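Side-chain contacts in post-proline cleaving enzyme (Rickettsia typhi, PDB 4HVT), which probably cleaves oligopeptides on the carboxyl side of proline as a serine peptidase of the prolyl oligopeptidase family: residues R361-T366 with A397-S402; D368-K373 with G520-E525; Y662-A665 with N669-T672. All blocks are in the same frame, centred on the assembly; numbering follows the deposited sequence.

Contact 1: R361-T366 with A397-S402; sequences RVFLAT and AIFGMS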
loop_
_atom_site.group_PDB
_atom_site.type_symbol
_atom_site.label_atom_id
_atom_site.label_comp_id
_atom_site.label_asym_id
_atom_site.label_seq_id
_atom_site.Cartn_x
_atom_site.Cartn_y
_atom_site.Cartn_z
ATOM N N ARG A 361 -13.226 -2.031 -23.330
ATOM C CA ARG A 361 -12.938 -0.655 -22.937
ATOM C C ARG A 361 -11.666 -0.569 -22.087
ATOM O O ARG A 361 -11.371 -1.480 -21.303
ATOM C CB ARG A 361 -14.115 -0.084 -22.092
ATOM C CG ARG A 361 -15.365 0.109 -22.931
ATOM C CD ARG A 361 -15.252 1.308 -23.851
ATOM N NE ARG A 361 -16.495 1.606 -24.524
ATOM C CZ ARG A 361 -16.879 1.031 -25.673
ATOM N NH1 ARG A 361 -16.139 0.057 -26.248
ATOM N NH2 ARG A 361 -18.040 1.372 -26.265
ATOM N N VAL A 362 -10.995 0.570 -22.194
ATOM C CA VAL A 362 -9.911 0.936 -21.299
ATOM C C VAL A 362 -10.428 2.104 -20.445
ATOM O O VAL A 362 -11.012 3.041 -20.981
ATOM C CB VAL A 362 -8.740 1.434 -22.104
ATOM C CG1 VAL A 362 -7.615 1.839 -21.175
ATOM C CG2 VAL A 362 -8.336 0.350 -23.134
ATOM N N PHE A 363 -10.249 2.013 -19.133
ATOM C CA PHE A 363 -10.575 3.061 -18.195
ATOM C C PHE A 363 -9.290 3.754 -17.755
ATOM O O PHE A 363 -8.318 3.082 -17.346
ATOM C CB PHE A 363 -11.186 2.437 -16.922
ATOM C CG PHE A 363 -12.607 1.973 -17.096
ATOM C CD1 PHE A 363 -12.948 0.894 -17.920
ATOM C CD2 PHE A 363 -13.597 2.555 -16.353
ATOM C CE1 PHE A 363 -14.254 0.450 -18.012
ATOM C CE2 PHE A 363 -14.903 2.136 -16.487
ATOM C CZ PHE A 363 -15.237 1.101 -17.261
ATOM N N LEU A 364 -9.266 5.071 -17.896
ATOM C CA LEU A 364 -8.163 5.880 -17.514
ATOM C C LEU A 364 -8.647 6.717 -16.349
ATOM O O LEU A 364 -9.466 7.618 -16.515
ATOM C CB LEU A 364 -7.722 6.785 -18.652
ATOM C CG LEU A 364 -6.764 7.945 -18.322
ATOM C CD1 LEU A 364 -5.464 7.464 -17.693
ATOM C CD2 LEU A 364 -6.579 8.890 -19.452
ATOM N N ALA A 365 -8.081 6.412 -15.194
ATOM C CA ALA A 365 -8.398 7.097 -13.962
ATOM C C ALA A 365 -7.272 8.063 -13.635
ATOM O O ALA A 365 -6.077 7.704 -13.654
ATOM C CB ALA A 365 -8.638 6.110 -12.847
ATOM N N THR A 366 -7.624 9.299 -13.355
ATOM C CA THR A 366 -6.684 10.367 -12.979
ATOM C C THR A 366 -7.199 11.141 -11.760
ATOM O O THR A 366 -8.276 10.869 -11.258
ATOM C CB THR A 366 -6.466 11.381 -14.131
ATOM O OG1 THR A 366 -7.707 12.067 -14.495
ATOM C CG2 THR A 366 -5.943 10.668 -15.391
ATOM N N ALA A 397 -14.854 13.215 -5.368
ATOM C CA ALA A 397 -14.921 11.792 -5.684
ATOM C C ALA A 397 -13.554 11.096 -5.625
ATOM O O ALA A 397 -12.526 11.679 -5.971
ATOM C CB ALA A 397 -15.504 11.602 -7.066
ATOM N N ILE A 398 -13.574 9.871 -5.094
ATOM C CA ILE A 398 -12.468 8.952 -5.122
ATOM C C ILE A 398 -13.000 7.674 -5.756
ATOM O O ILE A 398 -14.037 7.159 -5.318
ATOM C CB ILE A 398 -12.013 8.657 -3.664
ATOM C CG1 ILE A 398 -11.654 9.957 -2.963
ATOM C CG2 ILE A 398 -10.927 7.596 -3.621
ATOM C CD1 ILE A 398 -10.454 10.672 -3.520
ATOM N N PHE A 399 -12.276 7.197 -6.764
ATOM C CA PHE A 399 -12.641 6.132 -7.693
ATOM C C PHE A 399 -11.753 4.918 -7.566
ATOM O O PHE A 399 -10.535 5.024 -7.467
ATOM C CB PHE A 399 -12.571 6.670 -9.114
ATOM C CG PHE A 399 -12.955 5.690 -10.193
ATOM C CD1 PHE A 399 -14.264 5.580 -10.617
ATOM C CD2 PHE A 399 -11.971 4.948 -10.848
ATOM C CE1 PHE A 399 -14.614 4.687 -11.655
ATOM C CE2 PHE A 399 -12.289 4.095 -11.885
ATOM C CZ PHE A 399 -13.616 3.944 -12.288
ATOM N N GLY A 400 -12.376 3.740 -7.611
ATOM C CA GLY A 400 -11.654 2.505 -7.689
ATOM C C GLY A 400 -12.408 1.505 -8.505
ATOM O O GLY A 400 -13.637 1.669 -8.759
ATOM N N MET A 401 -11.692 0.477 -8.950
ATOM C CA MET A 401 -12.393 -0.573 -9.702
ATOM C C MET A 401 -11.578 -1.864 -9.782
ATOM O O MET A 401 -10.386 -1.840 -9.587
ATOM C CB MET A 401 -12.788 -0.104 -11.103
ATOM C CG MET A 401 -11.626 0.049 -12.090
ATOM S SD MET A 401 -12.173 0.724 -13.680
ATOM C CE MET A 401 -12.935 -0.581 -14.496
ATOM N N SER A 402 -12.300 -2.949 -10.081
ATOM C CA SER A 402 -11.686 -4.254 -10.395
ATOM C C SER A 402 -12.226 -4.669 -11.759
ATOM O O SER A 402 -13.406 -4.506 -12.043
ATOM C CB SER A 402 -12.035 -5.315 -9.354
ATOM O OG SER A 402 -13.411 -5.562 -9.183
#
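Phe363 and Met401 meet between two neighbouring blades of the seven-bladed beta-propeller of the prolyl oligopeptidase fold. Strand 362-366 belongs to the blade that opens with strand 350-357, and strand 398-402 begins the next blade. The two strand segments run roughly antiparallel, 147° between their directions, with axes 8.5 Å apart at the closest. At that separation the strands meet through side chains. The arrangement illustrates how propeller blades adhere through apolar packing: strands 362-366 and 398-402 share side-chain contacts, while strand 362-366 makes its backbone bonds to strands 350-357 and 371-380, Phe363 pairing with Ser356 and Leu364 with Val375.

Traced outward, Phe363 first places its CB 3.8 Å from Met401 SD. The ring then turns one face to the Met401 methyl, with the sulfur lying obliquely to it, a Met-aromatic contact. Phe363 CD2 is the ring atom nearest the sulfur, 3.5 Å from Met401 SD, and also approaches Phe399 CZ at 4.3 Å. Farther out, Phe363 CZ is 4.0 Å from Met401 CE, because the methyl sits above the middle of the ring and is nearly equidistant from all six carbons. Trp426 meets this ring edge-to-face, adding a third aromatic group to Phe363 and Phe399.

Two residues further along strand 362-366, Ala365 CB abuts Phe399 CD2 at 4.1 Å, so a small residue faces a large one. Met401 reaches Phe363 through a bend at its last torsion (chi3 -77°), which sets the methyl down on the ring in a CH-pi contact: CE is 3.5 Å from the Phe363 ring centroid and just 7° off the ring normal.

Contact 2: D368-K373 with G520-E525; sequences DNVVAK and GEFGPE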
loop_
_atom_site.group_PDB
_atom_site.type_symbol
_atom_site.label_atom_id
_atom_site.label_comp_id
_atom_site.label_asym_id
_atom_site.label_seq_id
_atom_site.Cartn_x
_atom_site.Cartn_y
_atom_site.Cartn_z
ATOM N N ASP A 368 -7.534 15.398 -10.726
ATOM C CA ASP A 368 -7.367 16.814 -11.002
ATOM C C ASP A 368 -7.548 17.532 -9.658
ATOM O O ASP A 368 -8.653 17.527 -9.099
ATOM C CB ASP A 368 -8.464 17.256 -11.977
ATOM C CG ASP A 368 -8.396 18.722 -12.318
ATOM O OD1 ASP A 368 -7.466 19.395 -11.837
ATOM O OD2 ASP A 368 -9.269 19.217 -13.116
ATOM N N ASN A 369 -6.469 18.099 -9.118
ATOM C CA ASN A 369 -6.498 18.667 -7.784
ATOM C C ASN A 369 -7.022 17.667 -6.750
ATOM O O ASN A 369 -7.769 17.989 -5.848
ATOM C CB ASN A 369 -7.264 19.998 -7.798
ATOM C CG ASN A 369 -6.787 20.931 -6.711
ATOM O OD1 ASN A 369 -5.663 20.809 -6.211
ATOM N ND2 ASN A 369 -7.634 21.881 -6.338
ATOM N N VAL A 370 -6.520 16.436 -6.853
ATOM C CA VAL A 370 -6.816 15.338 -5.898
ATOM C C VAL A 370 -8.296 15.011 -5.846
ATOM O O VAL A 370 -8.782 14.532 -4.844
ATOM C CB VAL A 370 -6.247 15.618 -4.475
ATOM C CG1 VAL A 370 -5.935 14.310 -3.782
ATOM C CG2 VAL A 370 -4.998 16.462 -4.538
ATOM N N VAL A 371 -8.982 15.236 -6.969
ATOM C CA VAL A 371 -10.355 14.786 -7.190
ATOM C C VAL A 371 -10.351 13.783 -8.382
ATOM O O VAL A 371 -9.825 14.077 -9.462
ATOM C CB VAL A 371 -11.292 15.942 -7.560
ATOM C CG1 VAL A 371 -12.703 15.401 -7.711
ATOM C CG2 VAL A 371 -11.241 17.023 -6.495
ATOM N N ALA A 372 -10.918 12.614 -8.173
ATOM C CA ALA A 372 -10.899 11.580 -9.216
ATOM C C ALA A 372 -11.690 11.980 -10.477
ATOM O O ALA A 372 -12.782 12.582 -10.391
ATOM C CB ALA A 372 -11.422 10.244 -8.704
ATOM N N LYS A 373 -11.091 11.639 -11.604
ATOM C CA LYS A 373 -11.685 11.845 -12.938
ATOM C C LYS A 373 -11.424 10.590 -13.733
ATOM O O LYS A 373 -10.317 10.035 -13.681
ATOM C CB LYS A 373 -11.025 13.030 -13.628
ATOM C CG LYS A 373 -11.115 14.342 -12.839
ATOM C CD LYS A 373 -12.557 14.874 -12.689
ATOM C CE LYS A 373 -12.636 16.002 -11.667
ATOM N NZ LYS A 373 -13.987 16.611 -11.494
ATOM N N GLY A 520 2.807 11.977 -4.520
ATOM C CA GLY A 520 2.591 12.026 -5.971
ATOM C C GLY A 520 1.348 12.775 -6.441
ATOM O O GLY A 520 0.977 12.661 -7.601
ATOM N N GLU A 521 0.750 13.605 -5.589
ATOM C CA GLU A 521 -0.526 14.239 -5.904
ATOM C C GLU A 521 -0.427 15.181 -7.113
ATOM O O GLU A 521 -1.408 15.308 -7.869
ATOM C CB GLU A 521 -1.054 14.970 -4.691
ATOM C CG GLU A 521 -1.489 14.086 -3.546
ATOM C CD GLU A 521 -0.380 13.761 -2.540
ATOM O OE1 GLU A 521 0.804 14.047 -2.831
ATOM O OE2 GLU A 521 -0.698 13.180 -1.470
ATOM N N PHE A 522 0.754 15.754 -7.351
ATOM C CA PHE A 522 1.021 16.566 -8.543
ATOM C C PHE A 522 2.159 15.999 -9.394
ATOM O O PHE A 522 2.976 16.707 -9.966
ATOM C CB PHE A 522 1.142 18.029 -8.159
ATOM C CG PHE A 522 -0.070 18.535 -7.487
ATOM C CD1 PHE A 522 -1.218 18.765 -8.222
ATOM C CD2 PHE A 522 -0.116 18.716 -6.126
ATOM C CE1 PHE A 522 -2.372 19.233 -7.627
ATOM C CE2 PHE A 522 -1.265 19.176 -5.504
ATOM C CZ PHE A 522 -2.391 19.432 -6.256
ATOM N N GLY A 523 2.154 14.694 -9.478
ATOM C CA GLY A 523 3.050 13.951 -10.357
ATOM C C GLY A 523 4.454 13.858 -9.833
ATOM O O GLY A 523 4.716 14.119 -8.651
ATOM N N PRO A 524 5.373 13.457 -10.711
ATOM C CA PRO A 524 6.731 13.168 -10.267
ATOM C C PRO A 524 7.488 14.360 -9.655
ATOM O O PRO A 524 8.278 14.178 -8.720
ATOM C CB PRO A 524 7.421 12.674 -11.536
ATOM C CG PRO A 524 6.472 12.831 -12.681
ATOM C CD PRO A 524 5.107 13.103 -12.120
ATOM N N GLU A 525 7.178 15.568 -10.100
ATOM C CA GLU A 525 7.843 16.752 -9.539
ATOM C C GLU A 525 7.448 16.955 -8.072
ATOM O O GLU A 525 8.213 17.490 -7.271
ATOM C CB GLU A 525 7.477 18.009 -10.316
HETATM O O HOH W 1 -4.127 15.938 -8.479
#
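The Phe522 ring receives the Asn369 amide at its edge, with OD1 lying near the ring plane. That oxygen is 3.6 Å from Phe522 CZ and 3.9 Å from Phe522 CE1, a position in which the carbonyl faces the slightly positive hydrogens of the ring rim. The amide and ring planes are turned 38° against each other, so the groups are not stacked. Val370 CG2 comes to the same outer end of the ring obliquely, 4.3 Å from Phe522 CZ, and Trp526 meets the Phe522 ring edge-to-face. With CG anti to its carbonyl carbon (chi1 -58°), Phe522 swings the ring out to the Asn369 turn.

Beside the aromatic contact, Val370 CG2 touches Glu521 CB at 4.2 Å. The Glu521 carboxylate leads away from this meeting, and its OE2 is held by Asn492 N and Asn515 ND2. A water links the two backbones: it accepts from Val370 N at 2.9 Å and donates to Glu521 O at 2.9 Å. A single solvent molecule thus serves two main-chain groups too far apart to bond directly.

Asn369 and Val370 form the two-residue turn of a beta hairpin, both with left-handed backbone angles, and Asp368 and Val371 close it with a reciprocal pair of backbone bonds. The facing segment is a type I turn, Gly520 to Gly523, leading into helix 524-528, whose N-cap is Gly523. The hairpin tip, joining propeller strands 362-368 and 371-380, therefore meets the hydrolase domain, where strand 461-469 adds Phe465 against Val370 and Pro463 against Phe522.

Contact 3: Y662-A665 with N669-T672; sequences YVLA and NTKT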
loop_
_atom_site.group_PDB
_atom_site.type_symbol
_atom_site.label_atom_id
_atom_site.label_comp_id
_atom_site.label_asym_id
_atom_site.label_seq_id
_atom_site.Cartn_x
_atom_site.Cartn_y
_atom_site.Cartn_z
ATOM N N TYR A 662 13.648 3.212 23.354
ATOM C CA TYR A 662 14.753 3.062 24.306
ATOM C C TYR A 662 15.358 4.407 24.678
ATOM O O TYR A 662 15.591 4.674 25.874
ATOM C CB TYR A 662 15.806 2.107 23.758
ATOM C CG TYR A 662 16.939 1.831 24.761
ATOM C CD1 TYR A 662 18.017 2.673 24.862
ATOM C CD2 TYR A 662 16.903 0.696 25.526
ATOM C CE1 TYR A 662 19.044 2.402 25.763
ATOM C CE2 TYR A 662 17.883 0.415 26.434
ATOM C CZ TYR A 662 18.951 1.260 26.541
ATOM O OH TYR A 662 19.905 0.928 27.439
ATOM N N VAL A 663 15.600 5.257 23.683
ATOM C CA VAL A 663 16.175 6.569 23.940
ATOM C C VAL A 663 15.177 7.518 24.604
ATOM O O VAL A 663 15.521 8.201 25.570
ATOM C CB VAL A 663 16.791 7.205 22.677
ATOM C CG1 VAL A 663 17.498 8.510 23.047
ATOM C CG2 VAL A 663 17.772 6.232 22.071
ATOM N N LEU A 664 13.927 7.550 24.118
ATOM C CA LEU A 664 12.954 8.481 24.662
ATOM C C LEU A 664 12.581 8.103 26.076
ATOM O O LEU A 664 12.352 8.983 26.934
ATOM C CB LEU A 664 11.693 8.523 23.785
ATOM C CG LEU A 664 11.595 9.658 22.781
ATOM C CD1 LEU A 664 10.271 9.499 22.026
ATOM C CD2 LEU A 664 11.600 11.009 23.470
ATOM N N ALA A 665 12.486 6.802 26.336
ATOM C CA ALA A 665 12.225 6.327 27.717
ATOM C C ALA A 665 13.071 7.058 28.723
ATOM O O ALA A 665 12.640 7.248 29.879
ATOM C CB ALA A 665 12.506 4.832 27.845
ATOM N N ASN A 669 10.890 13.991 30.928
ATOM C CA ASN A 669 9.931 15.048 30.578
ATOM C C ASN A 669 8.910 14.632 29.574
ATOM O O ASN A 669 8.032 15.420 29.222
ATOM C CB ASN A 669 10.681 16.229 29.993
ATOM C CG ASN A 669 11.787 16.710 30.909
ATOM O OD1 ASN A 669 11.523 17.261 31.967
ATOM N ND2 ASN A 669 13.018 16.438 30.541
ATOM N N THR A 670 9.048 13.394 29.115
ATOM C CA THR A 670 8.288 12.903 27.960
ATOM C C THR A 670 7.635 11.556 28.320
ATOM O O THR A 670 8.262 10.693 28.942
ATOM C CB THR A 670 9.187 12.766 26.752
ATOM O OG1 THR A 670 9.786 14.033 26.396
ATOM C CG2 THR A 670 8.350 12.254 25.552
ATOM N N LYS A 671 6.369 11.397 27.956
ATOM C CA LYS A 671 5.625 10.173 28.238
ATOM C C LYS A 671 5.491 9.401 26.933
ATOM O O LYS A 671 5.109 10.005 25.947
ATOM C CB LYS A 671 4.253 10.554 28.751
ATOM C CG LYS A 671 3.326 9.428 29.124
ATOM C CD LYS A 671 3.690 8.777 30.420
ATOM C CE LYS A 671 2.849 7.523 30.602
ATOM N NZ LYS A 671 2.995 6.950 31.958
ATOM N N THR A 672 5.891 8.135 26.920
ATOM C CA THR A 672 5.794 7.283 25.694
ATOM C C THR A 672 5.022 5.995 26.006
ATOM O O THR A 672 5.087 5.481 27.161
ATOM C CB THR A 672 7.145 6.839 25.132
ATOM O OG1 THR A 672 7.714 5.895 26.038
ATOM C CG2 THR A 672 8.077 8.017 24.931
HETATM O O HOH W 2 10.108 9.060 28.505
#
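Leu664 is the residue through which the end of helix 655-664 touches Thr670 and Thr672; the two residues before it pack elsewhere. Tyr662 lies on Leu27 and on Trp38 of helix 34-51. Val663, next in line, rests on Leu632.

Leu664 itself points toward the returning chain. Its CB lies 3.8 Å from Thr672 CG2, and its CD1 branch approaches that same methyl at 3.9 Å. The other branch, CD2, goes to Thr670 CG2 at 4.1 Å, so the forked leucine touches both threonines. Its first torsion, chi1 -98°, is rotated well off a staggered value, while CD1 continues anti to CA. Leu632, Tyr638 and Val641 add to the apolar surroundings of this side chain.

The topology is a beta-alpha-beta crossover of the alpha/beta-hydrolase domain: strand 640-646, helix 655-664, then strand 672-677, which lies parallel to the first and forms one border of the mixed sheet. Thr670 lies just before that final strand and Thr672 opens it. Both turn toward the helix, with Lys671 between them directed away.

Each threonine divides its two branches between different tasks. With OG1 anti to the carbonyl carbon (chi1 -60°), Thr670 has CG2 anti to the backbone N, which presents the methyl to Leu664 while OG1 accepts a hydrogen bond from Tyr638 N. Thr672 likewise offers its methyl to the leucine and bonds through OG1 to Glu661 OE1, three residues before Leu664 on the helix.

On the backbone side, Leu664 O is 2.7 Å from a water oxygen that also approaches Thr670 O; the latter separation is unusually short, and the sharing of the water's protons remains doubtful. Ala665, ending the segment, points away from the threonines and packs on Arg42 of helix 34-51.

Overall arrangement
Three grades of packing appear here. Contact 1 is buried between propeller blades and is wholly apolar, relying on rings and a thioether. Contact 2 is partly buried at the meeting of propeller and hydrolase domains, and there an amide and a bridging water join the hydrophobic groups. The two are neighbours, centres 14 Å apart: strands 362-368 and 371-380 are adjacent in one blade, and Ala397 O of contact 1 lies 2.9 Å from Ala372 N of contact 2, probably a hydrogen bond. Contact 3, about 45 Å from contact 1 between centres, is local and partly buried; it packs a leucine on two threonine methyls, with their hydroxyls bonded to other parts of the fold.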